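Local coordinates for protein 2-Keto-3-deoxy-(6-phospho-)gluconate aldolase (Thermoproteus tenax, PDB 2R91) that belongs to the dihydrodipicolinate synthase family of aldolases, enzymes built on a parallel eight-stranded beta/alpha barrel, at residues A91-L105 with I123-R136. Residues are numbered along the deposited sequence; the frame is centred on the assembly and turned at random.
Sequences AEAVASLPPYYFPRL and IPVFLYNYPAAVGR. With SO4 (sulfate ion), chain E.
With CG set between its backbone N and carbonyl carbon (chi1 53°) and the chain bent at chi3 (49°), the Arg136 side chain turns its guanidinium group into the loop 97-105, whereas Tyr128, its CG anti to the backbone N (chi1 171°), lays its ring alongside Leu97. Both terminal nitrogens of Arg136 converge on Phe102 O, which lies in the plane of the group and accepts from NH2 at 2.7 Å and NH1 at 2.9 Å. Arg136 NH1 also donates to Pro99 O at 2.8 Å, reaching it from above the carbonyl plane, and Leu105 CB lies over one face of the group. Two loop carbonyls thus fix the rotation of the guanidinium, and a water adds a bridge by donating to both Phe102 O and Val134 O.

Nearer the strands, Leu97 CD2 makes a CH-pi contact with one face of the Tyr128 ring, 3.8 Å from its centroid and offset toward the rim. The same methyl meets Val134 CG2, while Val134 CG1 packs against Pro98 and Tyr100 CB. Strands 93-96 and 125-129 are neighbours in the closed barrel, joined through helix 107-120 as a beta-alpha-beta crossover. Their parallel ladder runs from Val94 N to Pro124 O, Phe126 N to Val94 O (2.8 Å), Ser96 N to Phe126 O and Tyr128 N to Ser96 O. Ala95 CB packs on Phe126 CB on one face of this sheet, and Val94 CG2 meets Val125 CG2 on the other, 3.8 Å apart. Beyond the C-terminal end of strand 93-96, Tyr101 of the loop hydrogen-bonds Thr41 of the second subunit. At the far end of its ring, Tyr128 OH donates to O1 of a sulfate ion, probably from the crystallisation liquor and also held by Thr42, Lys153 and Thr155, at a doubtfully short 2.5 Å.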
loop_
_atom_site.group_PDB
_atom_site.type_symbol
_atom_site.label_atom_id
_atom_site.label_comp_id
_atom_site.label_asym_id
_atom_site.label_seq_id
_atom_site.Cartn_x
_atom_site.Cartn_y
_atom_site.Cartn_z
ATOM N N ALA A 91 -30.601 -10.714 20.214
ATOM C CA ALA A 91 -29.499 -10.947 19.268
ATOM C C ALA A 91 -28.669 -12.077 19.806
ATOM O O ALA A 91 -28.390 -12.137 21.012
ATOM C CB ALA A 91 -28.617 -9.690 19.139
ATOM N N GLU A 92 -28.196 -12.952 18.934
ATOM C CA GLU A 92 -27.416 -14.059 19.427
ATOM C C GLU A 92 -25.965 -13.641 19.693
ATOM O O GLU A 92 -25.244 -14.276 20.469
ATOM C CB GLU A 92 -27.564 -15.281 18.506
ATOM C CG GLU A 92 -26.669 -15.335 17.323
ATOM C CD GLU A 92 -26.797 -16.684 16.567
ATOM O OE1 GLU A 92 -27.901 -17.285 16.537
ATOM O OE2 GLU A 92 -25.776 -17.110 15.993
ATOM N N ALA A 93 -25.547 -12.539 19.079
ATOM C CA ALA A 93 -24.196 -12.028 19.286
ATOM C C ALA A 93 -24.166 -10.556 18.880
ATOM O O ALA A 93 -25.066 -10.091 18.194
ATOM C CB ALA A 93 -23.161 -12.836 18.440
ATOM N N VAL A 94 -23.142 -9.828 19.303
ATOM C CA VAL A 94 -22.884 -8.510 18.695
ATOM C C VAL A 94 -21.510 -8.551 18.037
ATOM O O VAL A 94 -20.678 -9.365 18.420
ATOM C CB VAL A 94 -22.896 -7.367 19.732
ATOM C CG1 VAL A 94 -24.348 -7.164 20.282
ATOM C CG2 VAL A 94 -21.917 -7.655 20.862
ATOM N N ALA A 95 -21.276 -7.676 17.055
ATOM C CA ALA A 95 -19.974 -7.598 16.399
ATOM C C ALA A 95 -19.541 -6.152 16.392
ATOM O O ALA A 95 -20.382 -5.258 16.469
ATOM C CB ALA A 95 -20.060 -8.128 14.964
ATOM N N SER A 96 -18.244 -5.906 16.276
ATOM C CA SER A 96 -17.771 -4.539 16.043
ATOM C C SER A 96 -16.567 -4.484 15.115
ATOM O O SER A 96 -15.629 -5.283 15.241
ATOM C CB SER A 96 -17.415 -3.800 17.369
ATOM O OG SER A 96 -17.161 -2.426 17.090
ATOM N N LEU A 97 -16.604 -3.536 14.186
ATOM C CA LEU A 97 -15.399 -3.050 13.547
ATOM C C LEU A 97 -14.468 -2.591 14.655
ATOM O O LEU A 97 -14.934 -2.146 15.716
ATOM C CB LEU A 97 -15.737 -1.843 12.665
ATOM C CG LEU A 97 -16.645 -2.090 11.449
ATOM C CD1 LEU A 97 -17.221 -0.788 10.883
ATOM C CD2 LEU A 97 -15.861 -2.825 10.327
ATOM N N PRO A 98 -13.139 -2.640 14.398
ATOM C CA PRO A 98 -12.224 -1.892 15.245
ATOM C C PRO A 98 -12.486 -0.389 15.036
ATOM O O PRO A 98 -13.012 0.008 14.009
ATOM C CB PRO A 98 -10.837 -2.208 14.649
ATOM C CG PRO A 98 -11.031 -3.475 13.770
ATOM C CD PRO A 98 -12.461 -3.337 13.280
ATOM N N PRO A 99 -12.079 0.442 15.993
ATOM C CA PRO A 99 -12.155 1.893 15.731
ATOM C C PRO A 99 -11.572 2.212 14.342
ATOM O O PRO A 99 -10.466 1.766 14.024
ATOM C CB PRO A 99 -11.260 2.482 16.845
ATOM C CG PRO A 99 -11.560 1.496 18.064
ATOM C CD PRO A 99 -11.560 0.120 17.339
ATOM N N TYR A 100 -12.327 2.937 13.525
ATOM C CA TYR A 100 -11.947 3.249 12.148
ATOM C C TYR A 100 -11.731 4.762 11.955
ATOM O O TYR A 100 -11.738 5.541 12.925
ATOM C CB TYR A 100 -13.025 2.714 11.178
ATOM C CG TYR A 100 -14.465 3.092 11.575
ATOM C CD1 TYR A 100 -15.053 4.255 11.086
ATOM C CD2 TYR A 100 -15.228 2.267 12.404
ATOM C CE1 TYR A 100 -16.375 4.618 11.443
ATOM C CE2 TYR A 100 -16.535 2.613 12.760
ATOM C CZ TYR A 100 -17.093 3.794 12.276
ATOM O OH TYR A 100 -18.381 4.133 12.609
ATOM N N TYR A 101 -11.491 5.153 10.711
ATOM C CA TYR A 101 -11.133 6.516 10.325
ATOM C C TYR A 101 -9.753 7.029 10.847
ATOM O O TYR A 101 -8.850 7.303 10.067
ATOM C CB TYR A 101 -12.265 7.554 10.655
ATOM C CG TYR A 101 -11.807 8.874 10.135
ATOM C CD1 TYR A 101 -11.850 9.130 8.766
ATOM C CD2 TYR A 101 -11.211 9.823 10.979
ATOM C CE1 TYR A 101 -11.357 10.330 8.234
ATOM C CE2 TYR A 101 -10.666 11.012 10.455
ATOM C CZ TYR A 101 -10.776 11.258 9.085
ATOM O OH TYR A 101 -10.250 12.385 8.517
ATOM N N PHE A 102 -9.603 7.157 12.168
ATOM C CA PHE A 102 -8.416 7.764 12.752
ATOM C C PHE A 102 -7.186 6.911 12.542
ATOM O O PHE A 102 -7.181 5.754 12.924
ATOM C CB PHE A 102 -8.633 8.036 14.246
ATOM C CG PHE A 102 -9.770 9.015 14.513
ATOM C CD1 PHE A 102 -9.567 10.383 14.354
ATOM C CD2 PHE A 102 -11.033 8.562 14.868
ATOM C CE1 PHE A 102 -10.634 11.290 14.560
ATOM C CE2 PHE A 102 -12.084 9.432 15.066
ATOM C CZ PHE A 102 -11.893 10.809 14.919
ATOM N N PRO A 103 -6.152 7.472 11.905
ATOM C CA PRO A 103 -4.918 6.709 11.694
ATOM C C PRO A 103 -4.142 6.654 12.993
ATOM O O PRO A 103 -4.186 7.583 13.800
ATOM C CB PRO A 103 -4.144 7.546 10.643
ATOM C CG PRO A 103 -5.119 8.573 10.122
ATOM C CD PRO A 103 -6.095 8.799 11.267
ATOM N N ARG A 104 -3.471 5.548 13.231
ATOM C CA ARG A 104 -2.524 5.502 14.323
ATOM C C ARG A 104 -3.109 5.742 15.726
ATOM O O ARG A 104 -2.479 6.387 16.558
ATOM C CB ARG A 104 -1.369 6.479 14.046
ATOM C CG ARG A 104 -0.475 6.063 12.858
ATOM C CD ARG A 104 0.662 7.084 12.662
ATOM N NE ARG A 104 0.116 8.413 12.373
ATOM C CZ ARG A 104 0.426 9.145 11.306
ATOM N NH1 ARG A 104 1.332 8.715 10.427
ATOM N NH2 ARG A 104 -0.154 10.330 11.145
ATOM N N LEU A 105 -4.294 5.204 15.992
ATOM C CA LEU A 105 -4.710 4.982 17.365
ATOM C C LEU A 105 -3.701 3.982 17.952
ATOM O O LEU A 105 -3.034 3.270 17.207
ATOM C CB LEU A 105 -6.133 4.420 17.396
ATOM C CG LEU A 105 -7.207 5.354 16.793
ATOM C CD1 LEU A 105 -8.565 4.733 16.886
ATOM C CD2 LEU A 105 -7.235 6.708 17.496
ATOM N N ILE A 123 -23.709 -12.088 25.889
ATOM C CA ILE A 123 -23.670 -12.787 24.602
ATOM C C ILE A 123 -22.269 -12.610 23.964
ATOM O O ILE A 123 -21.534 -11.703 24.333
ATOM C CB ILE A 123 -24.804 -12.319 23.657
ATOM C CG1 ILE A 123 -24.742 -10.793 23.416
ATOM C CG2 ILE A 123 -26.173 -12.732 24.209
ATOM C CD1 ILE A 123 -25.729 -10.324 22.342
ATOM N N PRO A 124 -21.890 -13.500 23.029
ATOM C CA PRO A 124 -20.575 -13.452 22.374
ATOM C C PRO A 124 -20.341 -12.124 21.636
ATOM O O PRO A 124 -21.265 -11.581 21.021
ATOM C CB PRO A 124 -20.652 -14.586 21.348
ATOM C CG PRO A 124 -21.704 -15.518 21.884
ATOM C CD PRO A 124 -22.718 -14.613 22.532
ATOM N N VAL A 125 -19.129 -11.608 21.746
ATOM C CA VAL A 125 -18.700 -10.454 20.968
ATOM C C VAL A 125 -17.790 -10.927 19.813
ATOM O O VAL A 125 -16.820 -11.656 20.045
ATOM C CB VAL A 125 -17.942 -9.445 21.859
ATOM C CG1 VAL A 125 -17.279 -8.337 21.014
ATOM C CG2 VAL A 125 -18.908 -8.835 22.907
ATOM N N PHE A 126 -18.132 -10.523 18.587
ATOM C CA PHE A 126 -17.358 -10.873 17.372
ATOM C C PHE A 126 -16.483 -9.721 16.965
ATOM O O PHE A 126 -16.913 -8.546 17.011
ATOM C CB PHE A 126 -18.297 -11.143 16.183
ATOM C CG PHE A 126 -18.926 -12.517 16.172
ATOM C CD1 PHE A 126 -19.408 -13.105 17.332
ATOM C CD2 PHE A 126 -19.047 -13.208 14.984
ATOM C CE1 PHE A 126 -19.995 -14.374 17.299
ATOM C CE2 PHE A 126 -19.643 -14.483 14.945
ATOM C CZ PHE A 126 -20.120 -15.050 16.081
ATOM N N LEU A 127 -15.266 -10.028 16.530
ATOM C CA LEU A 127 -14.485 -9.043 15.813
ATOM C C LEU A 127 -14.983 -9.005 14.364
ATOM O O LEU A 127 -15.137 -10.045 13.726
ATOM C CB LEU A 127 -12.994 -9.385 15.895
ATOM C CG LEU A 127 -12.099 -8.702 14.844
ATOM C CD1 LEU A 127 -11.939 -7.190 15.044
ATOM C CD2 LEU A 127 -10.732 -9.427 14.775
ATOM N N TYR A 128 -15.293 -7.816 13.860
ATOM C CA TYR A 128 -15.614 -7.626 12.452
ATOM C C TYR A 128 -14.444 -6.851 11.857
ATOM O O TYR A 128 -14.311 -5.627 12.043
ATOM C CB TYR A 128 -16.959 -6.881 12.287
ATOM C CG TYR A 128 -17.338 -6.427 10.874
ATOM C CD1 TYR A 128 -16.866 -7.096 9.719
ATOM C CD2 TYR A 128 -18.207 -5.361 10.697
ATOM C CE1 TYR A 128 -17.230 -6.651 8.437
ATOM C CE2 TYR A 128 -18.574 -4.913 9.443
ATOM C CZ TYR A 128 -18.106 -5.562 8.312
ATOM O OH TYR A 128 -18.512 -5.076 7.094
ATOM N N ASN A 129 -13.581 -7.590 11.158
ATOM C CA ASN A 129 -12.334 -7.078 10.630
ATOM C C ASN A 129 -12.522 -6.773 9.137
ATOM O O ASN A 129 -13.095 -7.577 8.403
ATOM C CB ASN A 129 -11.230 -8.137 10.876
ATOM C CG ASN A 129 -9.818 -7.620 10.598
ATOM O OD1 ASN A 129 -9.104 -8.146 9.725
ATOM N ND2 ASN A 129 -9.395 -6.640 11.357
ATOM N N TYR A 130 -12.099 -5.588 8.698
ATOM C CA TYR A 130 -12.294 -5.164 7.324
ATOM C C TYR A 130 -11.228 -4.120 7.023
ATOM O O TYR A 130 -11.511 -2.914 6.941
ATOM C CB TYR A 130 -13.711 -4.591 7.125
ATOM C CG TYR A 130 -14.130 -4.373 5.686
ATOM C CD1 TYR A 130 -13.199 -4.417 4.636
ATOM C CD2 TYR A 130 -15.455 -4.093 5.375
ATOM C CE1 TYR A 130 -13.594 -4.183 3.314
ATOM C CE2 TYR A 130 -15.858 -3.894 4.065
ATOM C CZ TYR A 130 -14.923 -3.922 3.051
ATOM O OH TYR A 130 -15.326 -3.733 1.766
ATOM N N PRO A 131 -9.972 -4.572 6.901
ATOM C CA PRO A 131 -8.867 -3.589 6.816
ATOM C C PRO A 131 -8.948 -2.563 5.701
ATOM O O PRO A 131 -8.570 -1.411 5.936
ATOM C CB PRO A 131 -7.596 -4.449 6.696
ATOM C CG PRO A 131 -8.004 -5.820 7.152
ATOM C CD PRO A 131 -9.503 -5.969 6.961
ATOM N N ALA A 132 -9.456 -2.936 4.525
ATOM C CA ALA A 132 -9.598 -1.960 3.431
ATOM C C ALA A 132 -10.519 -0.765 3.777
ATOM O O ALA A 132 -10.328 0.331 3.254
ATOM C CB ALA A 132 -10.113 -2.631 2.155
ATOM N N ALA A 133 -11.546 -1.010 4.599
ATOM C CA ALA A 133 -12.499 0.044 4.962
ATOM C C ALA A 133 -12.043 0.725 6.262
ATOM O O ALA A 133 -12.058 1.947 6.368
ATOM C CB ALA A 133 -13.922 -0.559 5.122
ATOM N N VAL A 134 -11.586 -0.075 7.224
ATOM C CA VAL A 134 -11.268 0.408 8.584
ATOM C C VAL A 134 -9.943 1.188 8.643
ATOM O O VAL A 134 -9.796 2.158 9.418
ATOM C CB VAL A 134 -11.256 -0.803 9.541
ATOM C CG1 VAL A 134 -10.665 -0.476 10.919
ATOM C CG2 VAL A 134 -12.670 -1.378 9.638
ATOM N N GLY A 135 -8.980 0.768 7.819
ATOM C CA GLY A 135 -7.685 1.420 7.762
ATOM C C GLY A 135 -6.688 0.801 8.728
ATOM O O GLY A 135 -5.574 1.290 8.871
ATOM N N ARG A 136 -7.113 -0.239 9.445
ATOM C CA ARG A 136 -6.212 -1.033 10.294
ATOM C C ARG A 136 -6.705 -2.471 10.302
ATOM O O ARG A 136 -7.857 -2.755 9.974
ATOM C CB ARG A 136 -6.105 -0.504 11.761
ATOM C CG ARG A 136 -7.454 -0.299 12.504
ATOM C CD ARG A 136 -7.287 0.233 13.943
ATOM N NE ARG A 136 -6.384 1.390 13.969
ATOM C CZ ARG A 136 -6.711 2.644 13.669
ATOM N NH1 ARG A 136 -7.993 2.995 13.399
ATOM N NH2 ARG A 136 -5.743 3.561 13.676
HETATM S S SO4 E . -19.764 -6.643 4.509
HETATM O O1 SO4 E . -18.461 -6.674 5.226
HETATM O O2 SO4 E . -19.973 -8.044 4.070
HETATM O O3 SO4 E . -20.894 -6.046 5.200
HETATM O O4 SO4 E . -19.699 -5.791 3.295
HETATM O O HOH W 1 -7.896 3.845 10.365
#